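Local coordinates for twitching motility pilus retraction protein (Geobacter sulfurreducens PCA, PDB 5ZFQ) that probably powers the retraction of type IV pili as a hexameric ATPase motor, coupling ATP hydrolysis to the disassembly of the pilus fibre, at residues A[149-154]-A[284-289]; A[278-283]-A[319-324]; A[314-319]-A[326-331]. All coordinates share one frame; numbering follows the deposited sequence.

Contact 1 of 3, residues A[149-154]-A[284-289]; sequences RGLILV and FVLEGV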
loop_
_atom_site.group_PDB
_atom_site.type_symbol
_atom_site.label_atom_id
_atom_site.label_comp_id
_atom_site.label_asym_id
_atom_site.label_seq_id
_atom_site.Cartn_x
_atom_site.Cartn_y
_atom_site.Cartn_z
ATOM N N ARG A 149 -4.004 -12.186 38.858
ATOM C CA ARG A 149 -3.613 -12.399 37.454
ATOM C C ARG A 149 -4.711 -12.066 36.476
ATOM O O ARG A 149 -5.833 -11.780 36.862
ATOM C CB ARG A 149 -3.230 -13.853 37.217
ATOM C CG ARG A 149 -1.981 -14.267 37.877
ATOM C CD ARG A 149 -1.931 -15.779 37.964
ATOM N NE ARG A 149 -2.702 -16.277 39.091
ATOM C CZ ARG A 149 -2.346 -16.095 40.358
ATOM N NH1 ARG A 149 -1.246 -15.391 40.651
ATOM N NH2 ARG A 149 -3.097 -16.604 41.332
ATOM N N GLY A 150 -4.393 -12.169 35.200
ATOM C CA GLY A 150 -5.418 -12.136 34.184
ATOM C C GLY A 150 -5.622 -10.795 33.518
ATOM O O GLY A 150 -4.880 -9.839 33.739
ATOM N N LEU A 151 -6.658 -10.736 32.694
ATOM C CA LEU A 151 -6.976 -9.543 31.937
ATOM C C LEU A 151 -8.246 -8.901 32.466
ATOM O O LEU A 151 -9.264 -9.584 32.627
ATOM C CB LEU A 151 -7.136 -9.897 30.465
ATOM C CG LEU A 151 -7.539 -8.765 29.533
ATOM C CD1 LEU A 151 -6.423 -7.688 29.385
ATOM C CD2 LEU A 151 -7.916 -9.390 28.200
ATOM N N ILE A 152 -8.179 -7.600 32.735
ATOM C CA ILE A 152 -9.336 -6.838 33.193
ATOM C C ILE A 152 -9.616 -5.687 32.230
ATOM O O ILE A 152 -8.710 -4.913 31.911
ATOM C CB ILE A 152 -9.114 -6.273 34.609
ATOM C CG1 ILE A 152 -8.799 -7.409 35.590
ATOM C CG2 ILE A 152 -10.317 -5.472 35.062
ATOM C CD1 ILE A 152 -8.859 -7.009 37.038
ATOM N N LEU A 153 -10.859 -5.567 31.762
ATOM C CA LEU A 153 -11.188 -4.535 30.776
ATOM C C LEU A 153 -12.130 -3.479 31.316
ATOM O O LEU A 153 -13.154 -3.792 31.912
ATOM C CB LEU A 153 -11.798 -5.166 29.527
ATOM C CG LEU A 153 -10.845 -6.147 28.836
ATOM C CD1 LEU A 153 -11.507 -6.910 27.712
ATOM C CD2 LEU A 153 -9.616 -5.374 28.353
ATOM N N VAL A 154 -11.759 -2.218 31.130
ATOM C CA VAL A 154 -12.667 -1.108 31.387
ATOM C C VAL A 154 -12.996 -0.463 30.053
ATOM O O VAL A 154 -12.123 0.146 29.434
ATOM C CB VAL A 154 -12.061 -0.064 32.321
ATOM C CG1 VAL A 154 -13.133 0.922 32.757
ATOM C CG2 VAL A 154 -11.430 -0.729 33.521
ATOM N N PHE A 284 -9.559 -18.138 29.148
ATOM C CA PHE A 284 -8.604 -18.467 30.196
ATOM C C PHE A 284 -8.233 -17.253 31.075
ATOM O O PHE A 284 -8.225 -17.358 32.309
ATOM C CB PHE A 284 -7.345 -19.091 29.558
ATOM C CG PHE A 284 -6.208 -19.303 30.519
ATOM C CD1 PHE A 284 -6.438 -19.744 31.828
ATOM C CD2 PHE A 284 -4.899 -19.082 30.113
ATOM C CE1 PHE A 284 -5.384 -19.943 32.723
ATOM C CE2 PHE A 284 -3.839 -19.282 31.001
ATOM C CZ PHE A 284 -4.093 -19.713 32.311
ATOM N N VAL A 285 -7.946 -16.111 30.444
ATOM C CA VAL A 285 -7.293 -15.008 31.152
ATOM C C VAL A 285 -8.239 -13.872 31.583
ATOM O O VAL A 285 -7.907 -13.111 32.508
ATOM C CB VAL A 285 -6.133 -14.383 30.301
ATOM C CG1 VAL A 285 -5.152 -15.441 29.832
ATOM C CG2 VAL A 285 -6.680 -13.590 29.135
ATOM N N LEU A 286 -9.400 -13.757 30.935
ATOM C CA LEU A 286 -10.372 -12.699 31.254
ATOM C C LEU A 286 -10.865 -12.848 32.677
ATOM O O LEU A 286 -11.341 -13.923 33.058
ATOM C CB LEU A 286 -11.558 -12.743 30.290
ATOM C CG LEU A 286 -12.418 -11.501 30.053
ATOM C CD1 LEU A 286 -11.565 -10.280 29.694
ATOM C CD2 LEU A 286 -13.427 -11.778 28.952
ATOM N N GLU A 287 -10.727 -11.792 33.476
ATOM C CA GLU A 287 -11.139 -11.857 34.879
ATOM C C GLU A 287 -12.261 -10.873 35.141
ATOM O O GLU A 287 -12.878 -10.884 36.206
ATOM C CB GLU A 287 -9.960 -11.593 35.826
ATOM C CG GLU A 287 -8.948 -12.746 35.914
ATOM C CD GLU A 287 -9.579 -14.075 36.367
ATOM O OE1 GLU A 287 -10.599 -14.050 37.110
ATOM O OE2 GLU A 287 -9.062 -15.147 35.957
ATOM N N GLY A 288 -12.546 -10.034 34.155
ATOM C CA GLY A 288 -13.606 -9.061 34.307
ATOM C C GLY A 288 -13.680 -8.014 33.215
ATOM O O GLY A 288 -12.674 -7.610 32.620
ATOM N N VAL A 289 -14.900 -7.571 32.953
ATOM C CA VAL A 289 -15.152 -6.546 31.953
ATOM C C VAL A 289 -16.094 -5.525 32.546
ATOM O O VAL A 289 -17.167 -5.865 33.038
ATOM C CB VAL A 289 -15.784 -7.120 30.645
ATOM C CG1 VAL A 289 -16.060 -5.986 29.642
ATOM C CG2 VAL A 289 -14.908 -8.236 30.046
#
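The carbonyl oxygen of Leu-151 is gripped from the other strand by two neighbours. Glu-287 N donates to Leu-151 O at 2.8 Å, and Leu-286 CA adds a C-H···O contact at 3.6 Å to the same Leu-151 O. The amide of the same residue, Leu-151 N, reaches Val-285 O at 2.7 Å; this donor stands 44° above the carbonyl plane, away from a lone-pair direction, where Val-285 is the last residue of helix 275-285. Leu-153 N, in turn, bonds to Gly-288 O at 2.9 Å.

The pairing is a worked example of a parallel sheet with a register slip. Leu-151 lies beside Leu-286 and Leu-153 beside Val-289, so two steps along one strand match three along the other; the extra residue makes a beta bulge around Glu-287. In the RecA-like core expected of secretion ATPases, strand 150-155 is an interior strand, between 249-254 and 286-296, and runs into the probable Walker A loop that contains Lys-162.

Beyond the backbone, leucines fill the face looking toward helices 234-245 and 259-268. Leu-286 CD1 wedges between Leu-151 CD2 and Leu-153 CD1, 3.9 Å from the latter. Leu-286 lies at about a right angle to Leu-153. Its CG stands opposite the backbone N (chi1 -157°), which swings that methyl across to the neighbouring strand. Around the bulge, Glu-287 lays its CG 3.4 Å from Arg-149 O and also against Gly-150 CA. A side chain at Gly-150 would run into Val-285 O and Glu-287 CG. The Glu-287 carboxylate has long, weak ion pairs with Arg-317 and Lys-147.

Contact 2 of 3, residues A[278-283]-A[319-324]; sequences VRAQLS and LIREDK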
loop_
_atom_site.group_PDB
_atom_site.type_symbol
_atom_site.label_atom_id
_atom_site.label_comp_id
_atom_site.label_asym_id
_atom_site.label_seq_id
_atom_site.Cartn_x
_atom_site.Cartn_y
_atom_site.Cartn_z
ATOM N N VAL A 278 -7.816 -17.061 20.036
ATOM C CA VAL A 278 -7.999 -15.857 20.824
ATOM C C VAL A 278 -9.154 -16.023 21.796
ATOM O O VAL A 278 -9.067 -15.602 22.952
ATOM C CB VAL A 278 -8.209 -14.642 19.910
ATOM C CG1 VAL A 278 -8.983 -13.533 20.621
ATOM C CG2 VAL A 278 -6.851 -14.146 19.411
ATOM N N ARG A 279 -10.214 -16.675 21.333
ATOM C CA ARG A 279 -11.316 -17.048 22.207
ATOM C C ARG A 279 -10.877 -17.988 23.344
ATOM O O ARG A 279 -11.344 -17.859 24.483
ATOM C CB ARG A 279 -12.422 -17.713 21.390
ATOM C CG ARG A 279 -13.255 -16.767 20.540
ATOM C CD ARG A 279 -14.517 -17.468 20.100
ATOM N NE ARG A 279 -14.217 -18.708 19.386
ATOM C CZ ARG A 279 -14.192 -18.801 18.062
ATOM N NH1 ARG A 279 -14.465 -17.717 17.331
ATOM N NH2 ARG A 279 -13.904 -19.960 17.475
ATOM N N ALA A 280 -9.998 -18.940 23.023
ATOM C CA ALA A 280 -9.473 -19.877 24.017
ATOM C C ALA A 280 -8.647 -19.122 25.038
ATOM O O ALA A 280 -8.754 -19.363 26.234
ATOM C CB ALA A 280 -8.643 -20.972 23.350
ATOM N N GLN A 281 -7.837 -18.190 24.547
ATOM C CA GLN A 281 -7.069 -17.294 25.393
ATOM C C GLN A 281 -7.955 -16.440 26.291
ATOM O O GLN A 281 -7.728 -16.344 27.513
ATOM C CB GLN A 281 -6.199 -16.381 24.540
ATOM C CG GLN A 281 -4.811 -16.915 24.290
ATOM C CD GLN A 281 -4.097 -16.125 23.227
ATOM O OE1 GLN A 281 -4.616 -15.949 22.119
ATOM N NE2 GLN A 281 -2.914 -15.618 23.558
ATOM N N LEU A 282 -8.957 -15.805 25.689
ATOM C CA LEU A 282 -9.839 -14.935 26.441
ATOM C C LEU A 282 -10.540 -15.706 27.537
ATOM O O LEU A 282 -10.713 -15.198 28.648
ATOM C CB LEU A 282 -10.877 -14.292 25.534
ATOM C CG LEU A 282 -10.553 -12.955 24.891
ATOM C CD1 LEU A 282 -11.663 -12.623 23.893
ATOM C CD2 LEU A 282 -10.426 -11.881 25.953
ATOM N N SER A 283 -10.942 -16.939 27.219
ATOM C CA SER A 283 -11.720 -17.730 28.163
ATOM C C SER A 283 -10.861 -18.018 29.383
ATOM O O SER A 283 -11.364 -18.098 30.505
ATOM C CB SER A 283 -12.242 -19.040 27.529
ATOM O OG SER A 283 -11.203 -19.866 27.026
ATOM N N LEU A 319 -18.788 -20.481 27.285
ATOM C CA LEU A 319 -19.462 -19.710 26.246
ATOM C C LEU A 319 -18.476 -18.966 25.325
ATOM O O LEU A 319 -18.627 -18.996 24.103
ATOM C CB LEU A 319 -20.444 -18.718 26.869
ATOM C CG LEU A 319 -21.644 -19.345 27.585
ATOM C CD1 LEU A 319 -22.617 -18.250 28.044
ATOM C CD2 LEU A 319 -22.331 -20.395 26.702
ATOM N N ILE A 320 -17.460 -18.319 25.897
ATOM C CA ILE A 320 -16.468 -17.631 25.069
ATOM C C ILE A 320 -15.673 -18.599 24.176
ATOM O O ILE A 320 -15.563 -18.381 22.972
ATOM C CB ILE A 320 -15.503 -16.789 25.934
ATOM C CG1 ILE A 320 -16.263 -15.616 26.555
ATOM C CG2 ILE A 320 -14.363 -16.241 25.099
ATOM C CD1 ILE A 320 -15.519 -14.906 27.645
ATOM N N ARG A 321 -15.158 -19.681 24.751
ATOM C CA ARG A 321 -14.339 -20.633 24.000
ATOM C C ARG A 321 -15.103 -21.374 22.896
ATOM O O ARG A 321 -14.546 -21.697 21.844
ATOM C CB ARG A 321 -13.726 -21.654 24.953
ATOM C CG ARG A 321 -12.469 -22.304 24.426
ATOM C CD ARG A 321 -12.012 -23.401 25.354
ATOM N NE ARG A 321 -13.101 -24.351 25.576
ATOM C CZ ARG A 321 -13.787 -24.447 26.712
ATOM N NH1 ARG A 321 -13.472 -23.657 27.754
ATOM N NH2 ARG A 321 -14.781 -25.331 26.805
ATOM N N GLU A 322 -16.375 -21.655 23.140
ATOM C CA GLU A 322 -17.168 -22.413 22.180
ATOM C C GLU A 322 -17.961 -21.495 21.242
ATOM O O GLU A 322 -18.861 -21.956 20.520
ATOM C CB GLU A 322 -18.118 -23.375 22.906
ATOM C CG GLU A 322 -17.430 -24.456 23.759
ATOM C CD GLU A 322 -16.485 -25.360 22.959
ATOM O OE1 GLU A 322 -16.864 -25.776 21.839
ATOM O OE2 GLU A 322 -15.374 -25.667 23.461
ATOM N N ASP A 323 -17.633 -20.201 21.278
ATOM C CA ASP A 323 -18.145 -19.214 20.326
ATOM C C ASP A 323 -19.668 -19.042 20.419
ATOM O O ASP A 323 -20.383 -19.088 19.427
ATOM C CB ASP A 323 -17.719 -19.607 18.908
ATOM C CG ASP A 323 -18.014 -18.536 17.884
ATOM O OD1 ASP A 323 -18.095 -17.338 18.254
ATOM O OD2 ASP A 323 -18.168 -18.919 16.699
ATOM N N LYS A 324 -20.145 -18.839 21.639
ATOM C CA LYS A 324 -21.547 -18.569 21.914
ATOM C C LYS A 324 -21.644 -17.261 22.703
ATOM O O LYS A 324 -22.332 -17.191 23.718
ATOM C CB LYS A 324 -22.174 -19.730 22.700
ATOM C CG LYS A 324 -22.739 -20.883 21.850
ATOM C CD LYS A 324 -23.057 -20.454 20.405
ATOM C CE LYS A 324 -23.393 -21.652 19.487
ATOM N NZ LYS A 324 -22.218 -22.534 19.187
#
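Arg-279 lays its guanidinium flat against the side chain of Asp-323, the two charged planes only 12° apart. Asp-323 CB sits over the centre of one guanidinium face, 3.6 Å above it. Arg-279 NH1 and Asp-323 OD1 form a long salt bridge of 3.8 Å, with the oxygen well out of the guanidinium plane; any attraction is probably one of charge, since no N-H points at the oxygen. The arginine chain bends at chi3 (-56°), which turns NE and the guanidinium over Asp-323. Ahead of that bend, Arg-279 CD lies 3.2 Å from Ile-320 O. Ile-320 O and Arg-321 O lie at the guanidinium edge without a hydrogen bond.

The carboxylate is set there by the way helix 314-321 stops. Asp-323, with positive phi, is the C-prime residue of a Schellman motif in which Lys-324 N returns to Leu-319 O and Asp-323 N to Ile-320 O, so the chain turns out of the helix beside helix 275-285.

Next to this polar pair, Ile-320 points its CG2 into the other helix, 3.5 Å from Arg-279 O and 4.0 Å from Leu-282 CB, with the backbone of Ser-283 close by; Ile-263 of helix 259-268 packs on the same isoleucine. Arg-321 runs its aliphatic stem alongside instead, its CG 3.9 Å from Ala-280 CA and its CB against Ser-283. The serine hydroxyl is turned back to its own helix, where Ser-283 OG donates to Ala-280 O at 2.6 Å, and hence it meets Arg-321 through van der Waals contact. The arginine head has a weak salt bridge to Glu-322 OE2, while Arg-321 also packs on Pro-369 of a neighbouring subunit.

Contact 3 of 3, residues A[314-319]-A[326-331]; sequences PAIRNL and HQIYSQ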
loop_
_atom_site.group_PDB
_atom_site.type_symbol
_atom_site.label_atom_id
_atom_site.label_comp_id
_atom_site.label_asym_id
_atom_site.label_seq_id
_atom_site.Cartn_x
_atom_site.Cartn_y
_atom_site.Cartn_z
ATOM N N PRO A 314 -17.207 -20.453 35.403
ATOM C CA PRO A 314 -17.040 -21.599 34.504
ATOM C C PRO A 314 -17.964 -21.537 33.289
ATOM O O PRO A 314 -17.501 -21.732 32.156
ATOM C CB PRO A 314 -17.401 -22.783 35.395
ATOM C CG PRO A 314 -16.969 -22.358 36.738
ATOM C CD PRO A 314 -17.259 -20.885 36.814
ATOM N N ALA A 315 -19.233 -21.212 33.533
ATOM C CA ALA A 315 -20.257 -21.207 32.491
ATOM C C ALA A 315 -19.961 -20.231 31.353
ATOM O O ALA A 315 -20.252 -20.527 30.185
ATOM C CB ALA A 315 -21.632 -20.895 33.106
ATOM N N ILE A 316 -19.382 -19.082 31.697
ATOM C CA ILE A 316 -19.089 -18.024 30.721
ATOM C C ILE A 316 -17.800 -18.295 29.947
ATOM O O ILE A 316 -17.725 -18.054 28.742
ATOM C CB ILE A 316 -19.020 -16.631 31.418
ATOM C CG1 ILE A 316 -20.432 -16.212 31.839
ATOM C CG2 ILE A 316 -18.348 -15.577 30.523
ATOM C CD1 ILE A 316 -20.538 -14.851 32.470
ATOM N N ARG A 317 -16.796 -18.817 30.637
ATOM C CA ARG A 317 -15.542 -19.152 29.976
ATOM C C ARG A 317 -15.790 -20.169 28.867
ATOM O O ARG A 317 -15.157 -20.106 27.805
ATOM C CB ARG A 317 -14.516 -19.707 30.967
ATOM C CG ARG A 317 -14.102 -18.756 32.055
ATOM C CD ARG A 317 -12.940 -19.337 32.869
ATOM N NE ARG A 317 -12.660 -18.515 34.043
ATOM C CZ ARG A 317 -11.990 -17.366 34.009
ATOM N NH1 ARG A 317 -11.518 -16.894 32.856
ATOM N NH2 ARG A 317 -11.796 -16.680 35.135
ATOM N N ASN A 318 -16.711 -21.103 29.123
ATOM C CA ASN A 318 -17.117 -22.078 28.113
ATOM C C ASN A 318 -17.857 -21.372 26.960
ATOM O O ASN A 318 -17.560 -21.611 25.783
ATOM C CB ASN A 318 -17.983 -23.190 28.739
ATOM C CG ASN A 318 -17.179 -24.128 29.659
ATOM O OD1 ASN A 318 -16.042 -23.826 30.058
ATOM N ND2 ASN A 318 -17.778 -25.260 30.010
ATOM N N LEU A 319 -18.788 -20.481 27.285
ATOM C CA LEU A 319 -19.462 -19.710 26.246
ATOM C C LEU A 319 -18.476 -18.966 25.325
ATOM O O LEU A 319 -18.627 -18.996 24.103
ATOM C CB LEU A 319 -20.444 -18.718 26.869
ATOM C CG LEU A 319 -21.644 -19.345 27.585
ATOM C CD1 LEU A 319 -22.617 -18.250 28.044
ATOM C CD2 LEU A 319 -22.331 -20.395 26.702
ATOM N N HIS A 326 -22.904 -14.078 22.404
ATOM C CA HIS A 326 -24.203 -13.453 22.650
ATOM C C HIS A 326 -24.869 -13.976 23.935
ATOM O O HIS A 326 -25.444 -13.209 24.718
ATOM C CB HIS A 326 -25.129 -13.684 21.445
ATOM C CG HIS A 326 -25.269 -15.130 21.047
ATOM N ND1 HIS A 326 -24.186 -15.948 20.783
ATOM C CD2 HIS A 326 -26.370 -15.901 20.864
ATOM C CE1 HIS A 326 -24.614 -17.156 20.458
ATOM N NE2 HIS A 326 -25.935 -17.156 20.503
ATOM N N GLN A 327 -24.758 -15.287 24.154
ATOM C CA GLN A 327 -25.369 -15.955 25.303
ATOM C C GLN A 327 -24.813 -15.543 26.678
ATOM O O GLN A 327 -25.446 -15.801 27.704
ATOM C CB GLN A 327 -25.226 -17.469 25.152
ATOM C CG GLN A 327 -25.984 -18.057 23.973
ATOM C CD GLN A 327 -26.162 -19.550 24.110
ATOM O OE1 GLN A 327 -26.003 -20.104 25.197
ATOM N NE2 GLN A 327 -26.499 -20.214 23.009
ATOM N N ILE A 328 -23.640 -14.919 26.699
ATOM C CA ILE A 328 -23.044 -14.456 27.940
ATOM C C ILE A 328 -24.018 -13.577 28.711
ATOM O O ILE A 328 -24.113 -13.656 29.940
ATOM C CB ILE A 328 -21.722 -13.679 27.665
ATOM C CG1 ILE A 328 -20.579 -14.656 27.374
ATOM C CG2 ILE A 328 -21.341 -12.763 28.832
ATOM C CD1 ILE A 328 -19.331 -13.981 26.833
ATOM N N TYR A 329 -24.765 -12.766 27.971
ATOM C CA TYR A 329 -25.663 -11.773 28.554
ATOM C C TYR A 329 -26.672 -12.390 29.527
ATOM O O TYR A 329 -27.039 -11.781 30.540
ATOM C CB TYR A 329 -26.392 -11.020 27.441
ATOM C CG TYR A 329 -27.196 -9.848 27.947
ATOM C CD1 TYR A 329 -26.571 -8.661 28.334
ATOM C CD2 TYR A 329 -28.585 -9.929 28.043
ATOM C CE1 TYR A 329 -27.316 -7.590 28.801
ATOM C CE2 TYR A 329 -29.329 -8.866 28.503
ATOM C CZ TYR A 329 -28.697 -7.701 28.884
ATOM O OH TYR A 329 -29.461 -6.653 29.343
ATOM N N SER A 330 -27.103 -13.606 29.207
ATOM C CA SER A 330 -27.981 -14.391 30.073
ATOM C C SER A 330 -27.385 -14.652 31.455
ATOM O O SER A 330 -28.056 -14.484 32.478
ATOM C CB SER A 330 -28.312 -15.721 29.402
ATOM O OG SER A 330 -28.935 -16.613 30.313
ATOM N N GLN A 331 -26.123 -15.069 31.477
ATOM C CA GLN A 331 -25.423 -15.325 32.728
ATOM C C GLN A 331 -25.277 -14.053 33.565
ATOM O O GLN A 331 -25.175 -14.106 34.788
ATOM C CB GLN A 331 -24.057 -15.943 32.445
ATOM C CG GLN A 331 -24.157 -17.340 31.898
ATOM C CD GLN A 331 -24.955 -18.264 32.818
ATOM O OE1 GLN A 331 -24.585 -18.474 33.982
ATOM N NE2 GLN A 331 -26.062 -18.819 32.297
#
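Leu-319 pushes its CD1 methyl onto the peptide link between Gln-327 and Ile-328, 3.7 Å from Ile-328 N, and has the largest share of surface buried here. The same methyl touches Gln-327 CB, whose side chain crosses the leucine at about a right angle, and Leu-319 CD2 lies 4.0 Å from Gln-327 OE1. The leucine thus straddles the beginning of the second segment, one branch on its backbone and the other beside an extended glutamine.

Ile-316, one helical turn earlier, divides its work between two partners. Its CG1 stands opposite the carbonyl carbon (chi1 -71°), and this sends the longer branch alongside Gln-331 while leaving CG2 for Ile-328. Ile-316 CD1 comes within 3.7 Å of Gln-331 CB, the two chains sliding past each other in opposite directions. Ile-316 CG2 meets Ile-328 CG1 at 4.0 Å, the isoleucines crossing roughly at right angles. Ile-328 CG1 in turn rests 4.1 Å from Leu-319 CB, so a single branch fits between both residues of the first helix. With an alanine in place of Ile-316, Ile-328 CG1 would probably lose the CG2 methyl it rests on and Gln-331 CB its Ile-316 neighbours, leaving a gap beside it.

Gln-331 bends at chi2 (-56°), which brings its amide back over the outer side, with Gln-331 OE1 3.9 Å from Ala-315 CB. No hydrogen bond links the two segments. On the inner side, Met-310 of strand 303-310 touches both isoleucines, and Ile-263 also packs on Ile-328. The arrangement is that of two consecutive short helices joined by a short connection, 314-321 and the weakly bonded one at about 328-333, which close on each other through aliphatic side chains beside strand 303-310, the outermost of the ATPase sheet within this chain.

Contact 1 is the buried member of the set, a parallel strand pairing held chiefly by main-chain hydrogen bonds; contacts 2 and 3 lie nearer the surface, pack helix against helix, and have no hydrogen bond across their segments. Helix 275-285 serves both contacts 1 and 2, and helix 314-321 serves both contacts 2 and 3. Apolar packing is continuous through Leu-286, Ile-320 and Ile-328. Charge appears at the margins: a stacked arginine-aspartate pair in contact 2, and, between contacts, Arg-317, whose NH1 bonds to Ser-283 O and Leu-286 O and thereby ties helix 314-321 to the junction of helix 275-285 and strand 286-296. All three contacts also touch a neighbouring subunit.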